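Local coordinates for protein amidase, hydantoinase/carbamoylase family (Burkholderia vietnamiensis, PDB 5I4M) that probably hydrolyses N-carbamoyl-L-amino acids, as a two-zinc amidohydrolase of the peptidase M20 family, at residues A[161-165]-A[199-204]; A[256-260]-A[298-302]; A[273-277]-A[318-323]. All blocks are in the same frame, centred on the assembly; numbering follows the deposited sequence. Where two conformers were deposited one is given.

Overall arrangement
Following the chain from the N terminus, contact 1 closes first: the end of helix 159-164 meets the loop 199-204 that leads into strand 206-212, so a loop of 33 residues is shut before the other two contacts open. Contacts 2 and 3 cross, their segments alternating along the chain. Both use helix 259-276: its start packs on the beginning of strand 297-310 in contact 2, and its end packs on helix 313-334 in contact 3, about 25 Å away between centres. Together these two tie both ends of one helix into the M20 dimerisation region, whereas contact 1 lies about 43 Å from contact 2 and 33 Å from contact 3, centre to centre.

Contact 1: residues A[161-165]-A[199-204]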
loop_
_atom_site.group_PDB
_atom_site.type_symbol
_atom_site.label_atom_id
_atom_site.label_comp_id
_atom_site.label_asym_id
_atom_site.label_seq_id
_atom_site.Cartn_x
_atom_site.Cartn_y
_atom_site.Cartn_z
ATOM N N SER A 161 2.417 -1.908 28.494
ATOM C CA SER A 161 2.078 -2.737 29.643
ATOM C C SER A 161 2.942 -3.989 29.679
ATOM O O SER A 161 3.217 -4.515 30.761
ATOM C CB SER A 161 0.591 -3.096 29.646
ATOM O OG SER A 161 0.173 -3.658 28.413
ATOM N N GLY A 162 3.396 -4.469 28.514
ATOM C CA GLY A 162 4.360 -5.564 28.507
ATOM C C GLY A 162 5.674 -5.194 29.177
ATOM O O GLY A 162 6.265 -6.004 29.891
ATOM N N VAL A 163 6.162 -3.978 28.944
ATOM C CA VAL A 163 7.357 -3.527 29.655
ATOM C C VAL A 163 7.074 -3.457 31.150
ATOM O O VAL A 163 7.869 -3.922 31.981
ATOM C CB VAL A 163 7.829 -2.161 29.128
ATOM C CG1 VAL A 163 9.014 -1.692 29.962
ATOM C CG2 VAL A 163 8.197 -2.233 27.653
ATOM N N PHE A 164 5.932 -2.864 31.507
ATOM C CA PHE A 164 5.547 -2.738 32.913
ATOM C C PHE A 164 5.546 -4.094 33.601
ATOM O O PHE A 164 6.096 -4.246 34.703
ATOM C CB PHE A 164 4.161 -2.083 33.015
ATOM C CG PHE A 164 3.744 -1.771 34.435
ATOM C CD1 PHE A 164 3.197 -2.759 35.246
ATOM C CD2 PHE A 164 3.907 -0.497 34.952
ATOM C CE1 PHE A 164 2.825 -2.484 36.560
ATOM C CE2 PHE A 164 3.542 -0.212 36.262
ATOM C CZ PHE A 164 2.996 -1.211 37.067
ATOM N N ALA A 165 4.978 -5.101 32.943
ATOM C CA ALA A 165 4.850 -6.430 33.516
ATOM C C ALA A 165 6.134 -7.246 33.458
ATOM O O ALA A 165 6.137 -8.379 33.945
ATOM C CB ALA A 165 3.721 -7.196 32.807
ATOM N N CYS A 199 9.392 2.195 34.533
ATOM C CA CYS A 199 8.284 1.455 33.945
ATOM C C CYS A 199 8.217 0.093 34.621
ATOM O O CYS A 199 9.099 -0.749 34.419
ATOM C CB CYS A 199 8.456 1.323 32.438
ATOM S SG CYS A 199 7.041 0.524 31.655
ATOM N N GLY A 200 7.181 -0.121 35.436
ATOM C CA GLY A 200 7.082 -1.334 36.226
ATOM C C GLY A 200 7.889 -1.249 37.509
ATOM O O GLY A 200 8.552 -0.260 37.810
ATOM N N GLY A 201 7.819 -2.341 38.275
ATOM C CA GLY A 201 8.497 -2.481 39.546
ATOM C C GLY A 201 7.561 -2.426 40.738
ATOM O O GLY A 201 7.792 -3.121 41.734
ATOM N N ARG A 202 6.505 -1.635 40.646
ATOM C CA ARG A 202 5.618 -1.416 41.775
ATOM C C ARG A 202 4.679 -2.604 41.904
ATOM O O ARG A 202 4.079 -3.032 40.915
ATOM C CB ARG A 202 4.791 -0.146 41.577
ATOM C CG ARG A 202 5.542 1.143 41.728
ATOM C CD ARG A 202 4.541 2.259 41.887
ATOM N NE ARG A 202 3.745 2.470 40.681
ATOM C CZ ARG A 202 2.434 2.681 40.693
ATOM N NH1 ARG A 202 1.775 2.674 41.847
ATOM N NH2 ARG A 202 1.786 2.893 39.560
ATOM N N LYS A 203 4.541 -3.124 43.117
ATOM C CA LYS A 203 3.518 -4.125 43.365
ATOM C C LYS A 203 2.141 -3.492 43.220
ATOM O O LYS A 203 1.890 -2.397 43.734
ATOM C CB LYS A 203 3.673 -4.730 44.758
ATOM N N LEU A 204 1.258 -4.172 42.506
ATOM C CA LEU A 204 -0.141 -3.787 42.429
ATOM C C LEU A 204 -0.959 -4.746 43.280
ATOM O O LEU A 204 -0.738 -5.958 43.246
ATOM C CB LEU A 204 -0.644 -3.813 40.983
ATOM C CG LEU A 204 0.205 -3.039 39.967
ATOM C CD1 LEU A 204 -0.354 -3.182 38.548
ATOM C CD2 LEU A 204 0.318 -1.569 40.357
HETATM O O HOH W 1 9.270 -3.791 34.727
HETATM O O HOH W 2 5.943 -4.940 37.377
#
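Phe164, in the last turn of helix 159-164, lays one face of its ring on the backbone of Gly200, and this is the tight part of the contact. Gly200 CA stands 3.8 Å from the centroid of the Phe164 ring, 20° off the ring normal and displaced toward the rim, a CH-pi contact. With CG anti to the backbone N (chi1 -174°), the ring reaches out from the helix and across the backbone of Gly200. Glycine suits position 200 twice over: its backbone angles would jam a CB against the preceding carbonyl, and that CB would also run into Phe164 O. The same Gly200 CA approaches Phe164 O at 3.4 Å as a CA-H...O contact.

Beside the ring, Cys199 turns its sulfur back to the helix, and Val163 CG1 meets Cys199 SG at 3.4 Å. At the far end Leu204 comes from the opposite direction, its CD1 lying 3.8 Å from Phe164 CE1 in an oblique approach. Elsewhere in the fold Phe164 meets Trp146 edge to face and packs on Leu384 of helix 380-384.

The other side is looser and bridged by water. One water lies 3.1 Å from both Val163 O and Cys199 O, linking helix and loop, though it has more acceptors nearby than protons to give. A second donates to Phe164 O at 2.8 Å and accepts only weakly from the N of Gly201, which is exposed to solvent. Arg202 barely touches the helix and spends its charge elsewhere, in a salt bridge with Glu142 and a cation-pi contact with Phe86.

Phe164 is about 12 Å, side chain to side chain, from Glu149, which binds zinc and 3-phosphoglycerate. This CH-pi packing joins a helix end to the loop before strand 206-212, which carries the zinc ligand His211, in the zinc-binding part of an M20-family enzyme.

Contact 2: residues A[256-260]-A[298-302]; sequences RRDAL and IPGRV
Ala259 and Gly300 bring the two backbones to 5.4 Å between their CA atoms, in segments whose end-to-end directions differ by 42°, and Ala259 N donates to Pro299 O at 3.0 Å with an angle of 165° at the hydrogen. This bond joins the first turn of helix 259-276 to the start of strand 297-310, where Gly300 and Arg301 both face His291 as a classic beta bulge.

The small Ala259 side chain lets the helix start settle close to the strand, its CB lying 3.9 Å from Val302 CG2. Leu260 comes across Pro299 instead, CB against Pro299 CG at 3.7 Å. Asp258 fills the N-cap: with CG anti to its own N (chi1 -170°), OD1 takes a weak capping bond from Leu260 N and another bond from Leu261 N, while the carboxylate rests beside Ile298 CG2 and Pro299 CD.

At the other end of the contact, toward the second subunit, Ile298 crosses the extended Arg256 chain at about a right angle. Its CD1 touches Arg256 CD at 3.6 Å and lies over one face of the guanidinium, leaving the N-H groups to point elsewhere. NE and NH2 give to Thr251 O and Ala248 O of the same chain, and NH1 bonds Thr284 OG1 of the second subunit, whose Val285 packs on Leu260 and Pro299.

The chemistry is therefore divided: aliphatic groups fill the interior, one backbone bond ties helix to strand, and OD1 of the Asp258 carboxylate caps the amides of Leu260 (weakly) and Leu261. Arg256, with Ile298 CD1 over its guanidinium face, belongs both to this junction and to the contact with the second subunit.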
loop_
_atom_site.group_PDB
_atom_site.type_symbol
_atom_site.label_atom_id
_atom_site.label_comp_id
_atom_site.label_asym_id
_atom_site.label_seq_id
_atom_site.Cartn_x
_atom_site.Cartn_y
_atom_site.Cartn_z
ATOM N N ARG A 256 8.131 -15.551 -14.332
ATOM C CA ARG A 256 7.956 -14.442 -13.407
ATOM C C ARG A 256 8.107 -14.890 -11.962
ATOM O O ARG A 256 7.728 -15.999 -11.581
ATOM C CB ARG A 256 6.580 -13.814 -13.585
ATOM C CG ARG A 256 6.320 -13.385 -14.997
ATOM C CD ARG A 256 4.931 -12.825 -15.115
ATOM N NE ARG A 256 4.751 -12.187 -16.413
ATOM C CZ ARG A 256 3.870 -11.225 -16.634
ATOM N NH1 ARG A 256 3.107 -10.792 -15.633
ATOM N NH2 ARG A 256 3.765 -10.694 -17.839
ATOM N N ARG A 257 8.651 -13.997 -11.148
ATOM C CA ARG A 257 8.733 -14.194 -9.705
ATOM C C ARG A 257 7.979 -13.032 -9.076
ATOM O O ARG A 257 8.566 -12.029 -8.663
ATOM C CB ARG A 257 10.184 -14.304 -9.246
ATOM C CG ARG A 257 10.893 -15.475 -9.930
ATOM C CD ARG A 257 12.148 -15.913 -9.200
ATOM N NE ARG A 257 13.214 -14.919 -9.229
ATOM C CZ ARG A 257 13.766 -14.377 -8.144
ATOM N NH1 ARG A 257 14.742 -13.487 -8.268
ATOM N NH2 ARG A 257 13.355 -14.726 -6.932
ATOM N N ASP A 258 6.651 -13.179 -9.041
ATOM C CA ASP A 258 5.710 -12.138 -8.638
ATOM C C ASP A 258 5.478 -12.212 -7.131
ATOM O O ASP A 258 4.848 -13.156 -6.638
ATOM C CB ASP A 258 4.405 -12.324 -9.414
ATOM C CG ASP A 258 3.446 -11.163 -9.251
ATOM O OD1 ASP A 258 3.359 -10.632 -8.122
ATOM O OD2 ASP A 258 2.777 -10.785 -10.258
ATOM N N ALA A 259 5.969 -11.205 -6.397
ATOM C CA ALA A 259 5.842 -11.236 -4.942
ATOM C C ALA A 259 4.411 -10.976 -4.488
ATOM O O ALA A 259 4.019 -11.425 -3.407
ATOM C CB ALA A 259 6.789 -10.218 -4.296
ATOM N N LEU A 260 3.622 -10.246 -5.273
ATOM C CA LEU A 260 2.230 -10.054 -4.886
ATOM C C LEU A 260 1.398 -11.306 -5.155
ATOM O O LEU A 260 0.458 -11.602 -4.415
ATOM C CB LEU A 260 1.653 -8.827 -5.612
ATOM C CG LEU A 260 0.189 -8.485 -5.310
ATOM C CD1 LEU A 260 0.004 -8.262 -3.817
ATOM C CD2 LEU A 260 -0.253 -7.251 -6.100
ATOM N N ILE A 298 5.539 -6.006 -12.605
ATOM C CA ILE A 298 5.396 -7.171 -11.727
ATOM C C ILE A 298 5.964 -6.817 -10.358
ATOM O O ILE A 298 7.125 -6.394 -10.274
ATOM C CB ILE A 298 6.129 -8.396 -12.297
ATOM C CG1 ILE A 298 5.531 -8.828 -13.638
ATOM C CG2 ILE A 298 6.129 -9.548 -11.287
ATOM C CD1 ILE A 298 6.527 -9.669 -14.474
ATOM N N PRO A 299 5.211 -6.975 -9.269
ATOM C CA PRO A 299 5.732 -6.563 -7.959
ATOM C C PRO A 299 6.925 -7.417 -7.544
ATOM O O PRO A 299 6.886 -8.648 -7.630
ATOM C CB PRO A 299 4.534 -6.755 -7.023
ATOM C CG PRO A 299 3.339 -6.547 -7.923
ATOM C CD PRO A 299 3.757 -7.217 -9.228
ATOM N N GLY A 300 7.986 -6.751 -7.101
ATOM C CA GLY A 300 9.223 -7.434 -6.774
ATOM C C GLY A 300 9.414 -7.637 -5.285
ATOM O O GLY A 300 10.268 -8.426 -4.872
ATOM N N ARG A 301 8.623 -6.944 -4.464
ATOM C CA ARG A 301 8.728 -7.078 -3.015
ATOM C C ARG A 301 7.377 -6.762 -2.393
ATOM O O ARG A 301 6.755 -5.759 -2.742
ATOM C CB ARG A 301 9.810 -6.144 -2.452
ATOM C CG ARG A 301 10.172 -6.411 -0.999
ATOM C CD ARG A 301 11.308 -5.509 -0.508
ATOM N NE ARG A 301 10.884 -4.127 -0.278
ATOM C CZ ARG A 301 11.268 -3.084 -1.013
ATOM N NH1 ARG A 301 12.095 -3.250 -2.038
ATOM N NH2 ARG A 301 10.824 -1.867 -0.719
ATOM N N VAL A 302 6.912 -7.614 -1.484
ATOM C CA VAL A 302 5.670 -7.323 -0.769
ATOM C C VAL A 302 5.881 -7.633 0.706
ATOM O O VAL A 302 6.311 -8.738 1.063
ATOM C CB VAL A 302 4.458 -8.099 -1.320
ATOM C CG1 VAL A 302 3.209 -7.779 -0.472
ATOM C CG2 VAL A 302 4.208 -7.743 -2.795
#

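Contact 3: residues A[273-277]-A[318-323]; sequences IGLDH and KMDAAL
Ile273 O is gripped by the ring of His277, whose ND1 donates to it at 2.7 Å with an angle of 169° at the hydrogen, and it also takes a weak bond from Asp276 N. The carbonyl lies near the ring plane, so this bond, near the end of helix 259-276, fixes the rotation of the imidazole. Since ND1 carries the proton, NE2 is left to accept, and Lys318 NZ donates to His277 NE2 at 2.9 Å from a position tilted 24° out of the ring plane. Histidine suits this place because one ring can serve both helices at once.

Lys318 reaches over by an extended chain that bends only at its last torsion (chi4 -55°), and its CD lies at the ring edge. A water that donates to Asp276 O accepts weakly from the same ammonium.

Over one face of the imidazole comes Met319, sliding past in the opposite direction; its CG stands 3.7 Å from the centroid of the His277 ring as a CH-pi contact, with the sulfur farther off and oblique. The flexible methionine chain can follow both the flat ring and the branched Ile273, whose CG2 meets Met319 CB at 3.8 Å. The other branch of Ile273 ends in CD1, which reaches Ala322 CB at 3.8 Å, a small side chain that lets it pack against the backbone, near Leu323 N.

Away from this polar side, Ile273, Met319 and Leu323 rest on Phe308, which sets the two helices, 259-276 and 313-334, side by side on strand 297-310 in the M20 dimerisation region.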
loop_
_atom_site.group_PDB
_atom_site.type_symbol
_atom_site.label_atom_id
_atom_site.label_comp_id
_atom_site.label_asym_id
_atom_site.label_seq_id
_atom_site.Cartn_x
_atom_site.Cartn_y
_atom_site.Cartn_z
ATOM N N ILE A 273 -6.494 -21.104 7.176
ATOM C CA ILE A 273 -6.037 -21.564 8.488
ATOM C C ILE A 273 -7.000 -21.108 9.577
ATOM O O ILE A 273 -7.334 -21.874 10.490
ATOM C CB ILE A 273 -4.597 -21.082 8.738
ATOM C CG1 ILE A 273 -3.652 -21.860 7.822
ATOM C CG2 ILE A 273 -4.219 -21.222 10.221
ATOM C CD1 ILE A 273 -2.206 -21.390 7.849
ATOM N N GLY A 274 -7.482 -19.869 9.491
ATOM C CA GLY A 274 -8.514 -19.432 10.423
ATOM C C GLY A 274 -9.731 -20.340 10.391
ATOM O O GLY A 274 -10.201 -20.824 11.427
ATOM N N LEU A 275 -10.239 -20.618 9.191
ATOM C CA LEU A 275 -11.442 -21.429 9.086
ATOM C C LEU A 275 -11.181 -22.887 9.460
ATOM O O LEU A 275 -12.098 -23.583 9.912
ATOM C CB LEU A 275 -12.008 -21.324 7.672
ATOM C CG LEU A 275 -12.474 -19.935 7.253
ATOM C CD1 LEU A 275 -12.865 -19.940 5.776
ATOM C CD2 LEU A 275 -13.652 -19.505 8.118
ATOM N N ASP A 276 -9.947 -23.366 9.290
ATOM C CA ASP A 276 -9.651 -24.755 9.625
ATOM C C ASP A 276 -9.608 -24.997 11.127
ATOM O O ASP A 276 -9.520 -26.154 11.553
ATOM C CB ASP A 276 -8.321 -25.188 9.006
ATOM C CG ASP A 276 -8.438 -25.526 7.524
ATOM O OD1 ASP A 276 -9.569 -25.655 7.011
ATOM O OD2 ASP A 276 -7.385 -25.679 6.873
ATOM N N HIS A 277 -9.648 -23.947 11.934
ATOM C CA HIS A 277 -9.606 -24.070 13.386
ATOM C C HIS A 277 -10.827 -23.398 13.988
ATOM O O HIS A 277 -10.764 -22.723 15.015
ATOM C CB HIS A 277 -8.286 -23.516 13.919
ATOM C CG HIS A 277 -7.102 -24.221 13.339
ATOM N ND1 HIS A 277 -6.501 -23.824 12.163
ATOM C CD2 HIS A 277 -6.474 -25.363 13.715
ATOM C CE1 HIS A 277 -5.522 -24.660 11.864
ATOM N NE2 HIS A 277 -5.487 -25.606 12.788
ATOM N N LYS A 318 -0.491 -24.918 16.381
ATOM C CA LYS A 318 -0.782 -25.635 15.138
ATOM C C LYS A 318 -0.985 -24.670 13.981
ATOM O O LYS A 318 -0.537 -24.921 12.853
ATOM C CB LYS A 318 -2.028 -26.502 15.340
ATOM C CG LYS A 318 -2.524 -27.298 14.136
ATOM C CD LYS A 318 -3.816 -28.041 14.517
ATOM C CE LYS A 318 -4.329 -28.955 13.405
ATOM N NZ LYS A 318 -4.525 -28.245 12.101
ATOM N N MET A 319 -1.668 -23.557 14.241
ATOM C CA MET A 319 -1.841 -22.546 13.206
ATOM C C MET A 319 -0.493 -21.970 12.787
ATOM O O MET A 319 -0.225 -21.805 11.590
ATOM C CB MET A 319 -2.778 -21.445 13.712
ATOM C CG MET A 319 -4.188 -21.935 14.068
ATOM S SD MET A 319 -5.166 -20.730 14.992
ATOM C CE MET A 319 -5.435 -19.447 13.753
ATOM N N ASP A 320 0.360 -21.655 13.766
ATOM C CA ASP A 320 1.719 -21.192 13.498
ATOM C C ASP A 320 2.461 -22.139 12.562
ATOM O O ASP A 320 3.046 -21.710 11.556
ATOM C CB ASP A 320 2.480 -21.046 14.819
ATOM C CG ASP A 320 3.969 -20.798 14.620
ATOM O OD1 ASP A 320 4.350 -19.669 14.252
ATOM O OD2 ASP A 320 4.766 -21.728 14.847
ATOM N N ALA A 321 2.449 -23.438 12.876
ATOM C CA ALA A 321 3.197 -24.391 12.063
ATOM C C ALA A 321 2.621 -24.475 10.655
ATOM O O ALA A 321 3.369 -24.595 9.675
ATOM C CB ALA A 321 3.207 -25.769 12.735
ATOM N N ALA A 322 1.294 -24.373 10.535
ATOM C CA ALA A 322 0.650 -24.431 9.227
ATOM C C ALA A 322 0.999 -23.215 8.389
ATOM O O ALA A 322 1.207 -23.332 7.176
ATOM C CB ALA A 322 -0.868 -24.550 9.387
ATOM N N LEU A 323 1.058 -22.036 9.012
ATOM C CA LEU A 323 1.484 -20.846 8.281
ATOM C C LEU A 323 2.913 -21.002 7.767
ATOM O O LEU A 323 3.194 -20.734 6.595
ATOM C CB LEU A 323 1.372 -19.606 9.164
ATOM C CG LEU A 323 1.923 -18.329 8.511
ATOM C CD1 LEU A 323 0.980 -17.838 7.438
ATOM C CD2 LEU A 323 2.157 -17.241 9.558
HETATM O O HOH W 3 -7.759 -28.347 12.919
#